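Local coordinates for inactive dihydroorotase-like domain (PDB 5NNL), which adopts the barrel fold of the dihydroorotase-like, amidohydrolase-type family but is catalytically inactive, at residues A[108-111]-A[112-115]; A[179-182]-A[183-187]; A[257-260]-A[261-265]. All blocks are in the same frame, centred on the assembly; numbering follows the deposited sequence.

Overall arrangement
The three contacts are short local arrangements in a barrel-type domain of one chain, each set in or beside one of its helices. Contact 1 starts helix 111-121 on the periphery, its centre about 26 Å from the centre of the chain. Contact 2 turns strand 175-180 into helix 181-185, and contact 3 lies on helix 257-271, on the opposite side of the chain's centre from contact 1, with centres about 37 Å apart. Contacts 2 and 3 are neighbours, with centres about 16 Å and nearest atoms about 6 Å apart. They do not touch, but side chains of both pack on strand 215-217 and helix 242-251. Contacts 1 and 2 stay about 20 Å apart at their nearest atoms.

Contact 1 (A[108-111]-A[112-115]); sequences NISK and VTQV
Gln114 reaches back from the first turn of a helix to the chain just before it: its NE2 lies 2.8 Å from Ile109 O, a weak bond bent to 128° at the hydrogen. The same NE2 also donates to Ser106 O, so two backbone carbonyls hold the carboxamide. CG stands beside the backbone N (chi1 -54°) and the chain runs out straight from there, which carries the amide back past Lys111 CA to the incoming loop. On the way Gln114 CG meets Ile109 CG2 at 4.0 Å. Ser110 is the N-cap of helix 111-121, which follows strand 98-100 in the barrel. Its hydroxyl, trans to its own backbone N (chi1 179°), accepts from Val112 N in a weak, bent capping bond, Ser110 OG and Val112 N 3.3 Å apart. Ser110 O accepts from Gln114 N at 3.1 Å, and Lys111 O takes Val115 N at 3.1 Å, opening the regular helical pattern. The Lys111 chain, bent at chi3 and chi4, takes NZ to a weak bond with Phe102 O. Beyond the cap, Val115 packs on Ile140 and Leu143 of helix 134-146.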
loop_
_atom_site.group_PDB
_atom_site.type_symbol
_atom_site.label_atom_id
_atom_site.label_comp_id
_atom_site.label_asym_id
_atom_site.label_seq_id
_atom_site.Cartn_x
_atom_site.Cartn_y
_atom_site.Cartn_z
ATOM N N ASN A 108 -2.270 6.122 -29.038
ATOM C CA ASN A 108 -3.055 6.429 -30.227
ATOM C C ASN A 108 -4.100 7.507 -29.980
ATOM O O ASN A 108 -4.573 8.124 -30.940
ATOM C CB ASN A 108 -3.757 5.166 -30.731
ATOM C CG ASN A 108 -2.799 4.171 -31.350
ATOM O OD1 ASN A 108 -1.737 4.540 -31.854
ATOM N ND2 ASN A 108 -3.174 2.897 -31.321
ATOM N N ILE A 109 -4.475 7.743 -28.725
ATOM C CA ILE A 109 -5.592 8.621 -28.406
ATOM C C ILE A 109 -5.291 9.308 -27.084
ATOM O O ILE A 109 -4.527 8.800 -26.260
ATOM C CB ILE A 109 -6.922 7.823 -28.376
ATOM C CG1 ILE A 109 -7.641 7.965 -29.720
ATOM C CG2 ILE A 109 -7.844 8.253 -27.227
ATOM C CD1 ILE A 109 -8.622 6.845 -30.014
ATOM N N SER A 110 -5.882 10.485 -26.899
ATOM C CA SER A 110 -5.666 11.259 -25.685
ATOM C C SER A 110 -5.825 10.386 -24.450
ATOM O O SER A 110 -6.898 9.828 -24.202
ATOM C CB SER A 110 -6.650 12.428 -25.623
ATOM O OG SER A 110 -6.453 13.166 -24.430
ATOM N N LYS A 111 -4.748 10.270 -23.676
ATOM C CA LYS A 111 -4.826 9.559 -22.409
ATOM C C LYS A 111 -5.844 10.192 -21.472
ATOM O O LYS A 111 -6.355 9.509 -20.578
ATOM C CB LYS A 111 -3.442 9.512 -21.761
ATOM C CG LYS A 111 -2.374 8.872 -22.653
ATOM C CD LYS A 111 -0.966 9.192 -22.182
ATOM C CE LYS A 111 -0.373 8.062 -21.357
ATOM N NZ LYS A 111 0.221 7.006 -22.222
ATOM N N VAL A 112 -6.153 11.478 -21.658
ATOM C CA VAL A 112 -7.256 12.094 -20.924
ATOM C C VAL A 112 -8.561 11.394 -21.271
ATOM O O VAL A 112 -9.353 11.036 -20.389
ATOM C CB VAL A 112 -7.336 13.599 -21.236
ATOM C CG1 VAL A 112 -8.477 14.248 -20.463
ATOM C CG2 VAL A 112 -6.022 14.291 -20.922
ATOM N N THR A 113 -8.809 11.196 -22.568
ATOM C CA THR A 113 -10.037 10.533 -22.997
ATOM C C THR A 113 -10.123 9.128 -22.415
ATOM O O THR A 113 -11.160 8.730 -21.872
ATOM C CB THR A 113 -10.104 10.494 -24.528
ATOM O OG1 THR A 113 -9.974 11.823 -25.049
ATOM C CG2 THR A 113 -11.431 9.897 -25.004
ATOM N N GLN A 114 -9.030 8.364 -22.503
ATOM C CA GLN A 114 -9.048 6.987 -22.017
ATOM C C GLN A 114 -9.375 6.933 -20.530
ATOM O O GLN A 114 -10.145 6.074 -20.087
ATOM C CB GLN A 114 -7.704 6.311 -22.286
ATOM C CG GLN A 114 -7.247 6.366 -23.731
ATOM C CD GLN A 114 -5.829 5.869 -23.905
ATOM O OE1 GLN A 114 -5.503 4.745 -23.524
ATOM N NE2 GLN A 114 -4.971 6.714 -24.470
ATOM N N VAL A 115 -8.796 7.842 -19.744
ATOM C CA VAL A 115 -9.088 7.874 -18.315
ATOM C C VAL A 115 -10.517 8.345 -18.080
ATOM O O VAL A 115 -11.203 7.859 -17.172
ATOM C CB VAL A 115 -8.060 8.758 -17.582
ATOM C CG1 VAL A 115 -8.448 8.956 -16.117
ATOM C CG2 VAL A 115 -6.671 8.136 -17.674
#

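Contact 2 (A[179-182]-A[183-187]); sequences VCVY and SLFLS
Tyr182 and Leu186 lie side by side and point the same way, Leu186 CD1 meeting Tyr182 CD2 at 3.9 Å obliquely to the ring. The phenol continues past this contact to Asp241, to which its hydroxyl is hydrogen-bonded, so the ring is held at its far end by a polar partner and packed against by leucine, with Leu221 and Pro222 of helix 221-228 and Leu245 also against it. Phe185 sets its ring across Val181: Phe185 CE2 is 3.9 Å from Val181 CG1, and the neighbouring CD2 brings the Phe185 ring edge to within 3.2 Å of Val181 O, near the ring plane. Placing CG beside the backbone N (chi1 -55°) brings the Phe185 ring back to Val181. Val179 and Leu184 meet more loosely, Val179 CG2 standing 4.2 Å from Leu184 CG, and both also rest on Phe216 of strand 215-217. Ser183 folds its hydroxyl back toward the end of the strand, where a water bridges Ser183 OG (2.7 Å from it) and Cys180 N; the water accepts from that N-H. Backbone bonds hold the segment in this shape: Ser183 N to Cys180 O, Leu184 N to Val181 O and Phe185 N to Tyr182 O, the last 3.0 Å long. Each joins residues three apart, as in 3-10 turns; a weak bond from Leu186 N also falls on Tyr182 O. The arrangement is a buried passage in which parallel strand 175-180 runs at its C-terminal end directly into the short, weakly bonded helix 181-185, in a domain whose name places it with the dihydroorotase-like barrels.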
loop_
_atom_site.group_PDB
_atom_site.type_symbol
_atom_site.label_atom_id
_atom_site.label_comp_id
_atom_site.label_asym_id
_atom_site.label_seq_id
_atom_site.Cartn_x
_atom_site.Cartn_y
_atom_site.Cartn_z
ATOM N N VAL A 179 2.398 7.958 0.771
ATOM C CA VAL A 179 3.788 7.730 0.410
ATOM C C VAL A 179 4.168 6.350 0.918
ATOM O O VAL A 179 3.672 5.888 1.951
ATOM C CB VAL A 179 4.750 8.802 0.981
ATOM C CG1 VAL A 179 4.250 10.197 0.666
ATOM C CG2 VAL A 179 4.932 8.633 2.474
ATOM N N CYS A 180 5.047 5.686 0.181
ATOM C CA CYS A 180 5.623 4.442 0.662
ATOM C C CYS A 180 6.590 4.739 1.799
ATOM O O CYS A 180 7.347 5.711 1.749
ATOM C CB CYS A 180 6.350 3.712 -0.464
ATOM S SG CYS A 180 5.358 3.451 -1.941
ATOM N N VAL A 181 6.574 3.885 2.823
ATOM C CA VAL A 181 7.374 4.143 4.018
ATOM C C VAL A 181 8.853 4.266 3.666
ATOM O O VAL A 181 9.556 5.138 4.188
ATOM C CB VAL A 181 7.132 3.042 5.068
ATOM C CG1 VAL A 181 8.114 3.179 6.240
ATOM C CG2 VAL A 181 5.693 3.104 5.574
ATOM N N TYR A 182 9.355 3.389 2.793
ATOM C CA TYR A 182 10.764 3.455 2.414
ATOM C C TYR A 182 11.136 4.822 1.854
ATOM O O TYR A 182 12.276 5.269 2.024
ATOM C CB TYR A 182 11.093 2.379 1.377
ATOM C CG TYR A 182 11.498 1.027 1.932
ATOM C CD1 TYR A 182 11.363 0.721 3.282
ATOM C CD2 TYR A 182 12.027 0.054 1.093
ATOM C CE1 TYR A 182 11.739 -0.519 3.772
ATOM C CE2 TYR A 182 12.404 -1.181 1.571
ATOM C CZ TYR A 182 12.259 -1.465 2.906
ATOM O OH TYR A 182 12.639 -2.706 3.362
ATOM N N SER A 183 10.199 5.493 1.178
ATOM C CA SER A 183 10.496 6.795 0.591
ATOM C C SER A 183 10.965 7.802 1.635
ATOM O O SER A 183 11.729 8.717 1.310
ATOM C CB SER A 183 9.267 7.343 -0.133
ATOM O OG SER A 183 8.937 6.563 -1.267
ATOM N N LEU A 184 10.509 7.668 2.882
ATOM C CA LEU A 184 10.882 8.622 3.919
ATOM C C LEU A 184 12.254 8.348 4.518
ATOM O O LEU A 184 12.808 9.230 5.184
ATOM C CB LEU A 184 9.837 8.623 5.038
ATOM C CG LEU A 184 8.444 9.175 4.714
ATOM C CD1 LEU A 184 7.596 9.232 5.973
ATOM C CD2 LEU A 184 8.511 10.554 4.066
ATOM N N PHE A 185 12.819 7.161 4.292
ATOM C CA PHE A 185 14.068 6.765 4.929
ATOM C C PHE A 185 15.137 6.313 3.944
ATOM O O PHE A 185 16.226 5.919 4.378
ATOM C CB PHE A 185 13.797 5.652 5.946
ATOM C CG PHE A 185 12.755 6.012 6.957
ATOM C CD1 PHE A 185 13.092 6.749 8.076
ATOM C CD2 PHE A 185 11.437 5.623 6.782
ATOM C CE1 PHE A 185 12.138 7.092 9.002
ATOM C CE2 PHE A 185 10.473 5.961 7.710
ATOM C CZ PHE A 185 10.825 6.697 8.822
ATOM N N LEU A 186 14.862 6.361 2.639
ATOM C CA LEU A 186 15.841 6.070 1.600
ATOM C C LEU A 186 15.713 7.114 0.502
ATOM O O LEU A 186 14.598 7.469 0.109
ATOM C CB LEU A 186 15.646 4.675 0.992
ATOM C CG LEU A 186 15.786 3.474 1.924
ATOM C CD1 LEU A 186 15.258 2.233 1.234
ATOM C CD2 LEU A 186 17.230 3.272 2.346
ATOM N N SER A 187 16.856 7.590 0.002
ATOM C CA SER A 187 16.889 8.610 -1.040
ATOM C C SER A 187 17.981 8.261 -2.047
ATOM O O SER A 187 18.698 7.267 -1.904
ATOM C CB SER A 187 17.122 10.003 -0.443
ATOM O OG SER A 187 18.479 10.183 -0.074
HETATM O O HOH W 1 6.427 7.176 -1.955
#

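Contact 3 (A[257-260]-A[261-265]); sequences VDYV and KTRLH
Arg263 lays its guanidinium flat over one face of the Tyr259 ring, one helical turn back: the centres are 4.1 Å apart and the planes only 18° from parallel. Its CD adds a CH-pi contact, Arg263 CD lying 3.8 Å from the centroid of the Tyr259 ring. A bend at chi2 (53°) folds the arginine back along the helix and over the ring. Both side chains also have partners elsewhere, Tyr259 OH on Leu210 O and Arg263 NE on Ile213 O, so the stacked pair ties the helix to the chain leading into strand 215-217. Among the polar contacts, Arg263 NH1 donates to Thr262 OG1 at 3.1 Å, in the guanidinium plane and nearly straight. Thr262 OG1 also lies 2.7 Å from Tyr259 O and 3.0 Å from Asp258 O; its one proton could go to either carbonyl. These residues form the opening turns of helix 257-271, packed on strand 3-11, helix 242-251 and strand 215-217 of the barrel domain. Backbone bonds four residues apart keep the helix regular at first: Lys261 N reaches Val257 O at 2.8 Å. Leu264 N to Val260 O is weak, within a wider pi-type turn at 262-265. Charged groups meet indirectly: a water donates to Asp258 OD1 and accepts a weak hydrogen bond from Lys261 NZ, whose salt bridge is to Asp266. On the buried side the Val260 and Leu264 side chains lie side by side, Val260 CG1 4.1 Å from Leu264 CD1, and both residues pack against helix 242-251.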
loop_
_atom_site.group_PDB
_atom_site.type_symbol
_atom_site.label_atom_id
_atom_site.label_comp_id
_atom_site.label_asym_id
_atom_site.label_seq_id
_atom_site.Cartn_x
_atom_site.Cartn_y
_atom_site.Cartn_z
ATOM N N VAL A 257 2.680 8.830 17.809
ATOM C CA VAL A 257 1.971 7.561 17.687
ATOM C C VAL A 257 0.650 7.759 16.962
ATOM O O VAL A 257 0.275 6.957 16.098
ATOM C CB VAL A 257 1.770 6.927 19.077
ATOM C CG1 VAL A 257 0.876 5.691 18.996
ATOM C CG2 VAL A 257 3.110 6.561 19.674
ATOM N N ASP A 258 -0.076 8.831 17.291
ATOM C CA ASP A 258 -1.384 9.039 16.679
ATOM C C ASP A 258 -1.264 9.295 15.183
ATOM O O ASP A 258 -2.098 8.826 14.400
ATOM C CB ASP A 258 -2.117 10.195 17.351
ATOM C CG ASP A 258 -3.549 10.320 16.875
ATOM O OD1 ASP A 258 -4.365 9.429 17.196
ATOM O OD2 ASP A 258 -3.861 11.304 16.173
ATOM N N TYR A 259 -0.247 10.050 14.762
ATOM C CA TYR A 259 -0.019 10.228 13.332
ATOM C C TYR A 259 0.163 8.880 12.648
ATOM O O TYR A 259 -0.492 8.584 11.643
ATOM C CB TYR A 259 1.199 11.122 13.088
ATOM C CG TYR A 259 1.390 11.440 11.625
ATOM C CD1 TYR A 259 2.087 10.574 10.793
ATOM C CD2 TYR A 259 0.854 12.593 11.070
ATOM C CE1 TYR A 259 2.255 10.848 9.453
ATOM C CE2 TYR A 259 1.019 12.880 9.725
ATOM C CZ TYR A 259 1.720 12.000 8.921
ATOM O OH TYR A 259 1.893 12.265 7.584
ATOM N N VAL A 260 1.050 8.047 13.187
ATOM C CA VAL A 260 1.272 6.720 12.625
ATOM C C VAL A 260 -0.033 5.933 12.591
ATOM O O VAL A 260 -0.364 5.287 11.589
ATOM C CB VAL A 260 2.360 5.984 13.424
ATOM C CG1 VAL A 260 2.523 4.568 12.929
ATOM C CG2 VAL A 260 3.679 6.739 13.319
ATOM N N LYS A 261 -0.794 5.972 13.688
ATOM C CA LYS A 261 -2.048 5.225 13.737
ATOM C C LYS A 261 -3.015 5.710 12.666
ATOM O O LYS A 261 -3.601 4.905 11.933
ATOM C CB LYS A 261 -2.689 5.335 15.121
ATOM C CG LYS A 261 -3.925 4.447 15.276
ATOM C CD LYS A 261 -4.525 4.507 16.676
ATOM C CE LYS A 261 -5.475 5.682 16.835
ATOM N NZ LYS A 261 -6.761 5.473 16.111
ATOM N N THR A 262 -3.192 7.028 12.553
ATOM C CA THR A 262 -4.126 7.553 11.561
ATOM C C THR A 262 -3.678 7.206 10.147
ATOM O O THR A 262 -4.513 6.945 9.273
ATOM C CB THR A 262 -4.276 9.069 11.708
ATOM O OG1 THR A 262 -2.988 9.689 11.636
ATOM C CG2 THR A 262 -4.948 9.434 13.024
ATOM N N ARG A 263 -2.368 7.193 9.900
ATOM C CA ARG A 263 -1.861 6.913 8.562
ATOM C C ARG A 263 -1.869 5.427 8.220
ATOM O O ARG A 263 -1.761 5.082 7.037
ATOM C CB ARG A 263 -0.448 7.483 8.412
ATOM C CG ARG A 263 -0.422 8.899 7.853
ATOM C CD ARG A 263 -1.324 9.844 8.635
ATOM N NE ARG A 263 -1.443 11.143 7.984
ATOM C CZ ARG A 263 -2.103 12.176 8.496
ATOM N NH1 ARG A 263 -2.699 12.069 9.673
ATOM N NH2 ARG A 263 -2.159 13.321 7.833
ATOM N N LEU A 264 -2.003 4.547 9.212
ATOM C CA LEU A 264 -2.045 3.107 8.978
ATOM C C LEU A 264 -3.356 2.475 9.430
ATOM O O LEU A 264 -3.462 1.241 9.456
ATOM C CB LEU A 264 -0.861 2.425 9.673
ATOM C CG LEU A 264 0.506 2.646 9.020
ATOM C CD1 LEU A 264 1.613 1.996 9.838
ATOM C CD2 LEU A 264 0.531 2.119 7.582
ATOM N N HIS A 265 -4.363 3.280 9.772
ATOM C CA HIS A 265 -5.665 2.739 10.136
ATOM C C HIS A 265 -6.796 3.717 9.832
ATOM O O HIS A 265 -7.554 3.503 8.882
ATOM C CB HIS A 265 -5.702 2.353 11.616
ATOM C CG HIS A 265 -7.001 1.736 12.032
ATOM N ND1 HIS A 265 -7.261 0.389 11.897
ATOM C CD2 HIS A 265 -8.126 2.288 12.542
ATOM C CE1 HIS A 265 -8.485 0.134 12.326
ATOM N NE2 HIS A 265 -9.032 1.270 12.719
HETATM O O HOH W 2 -6.832 8.571 16.723
#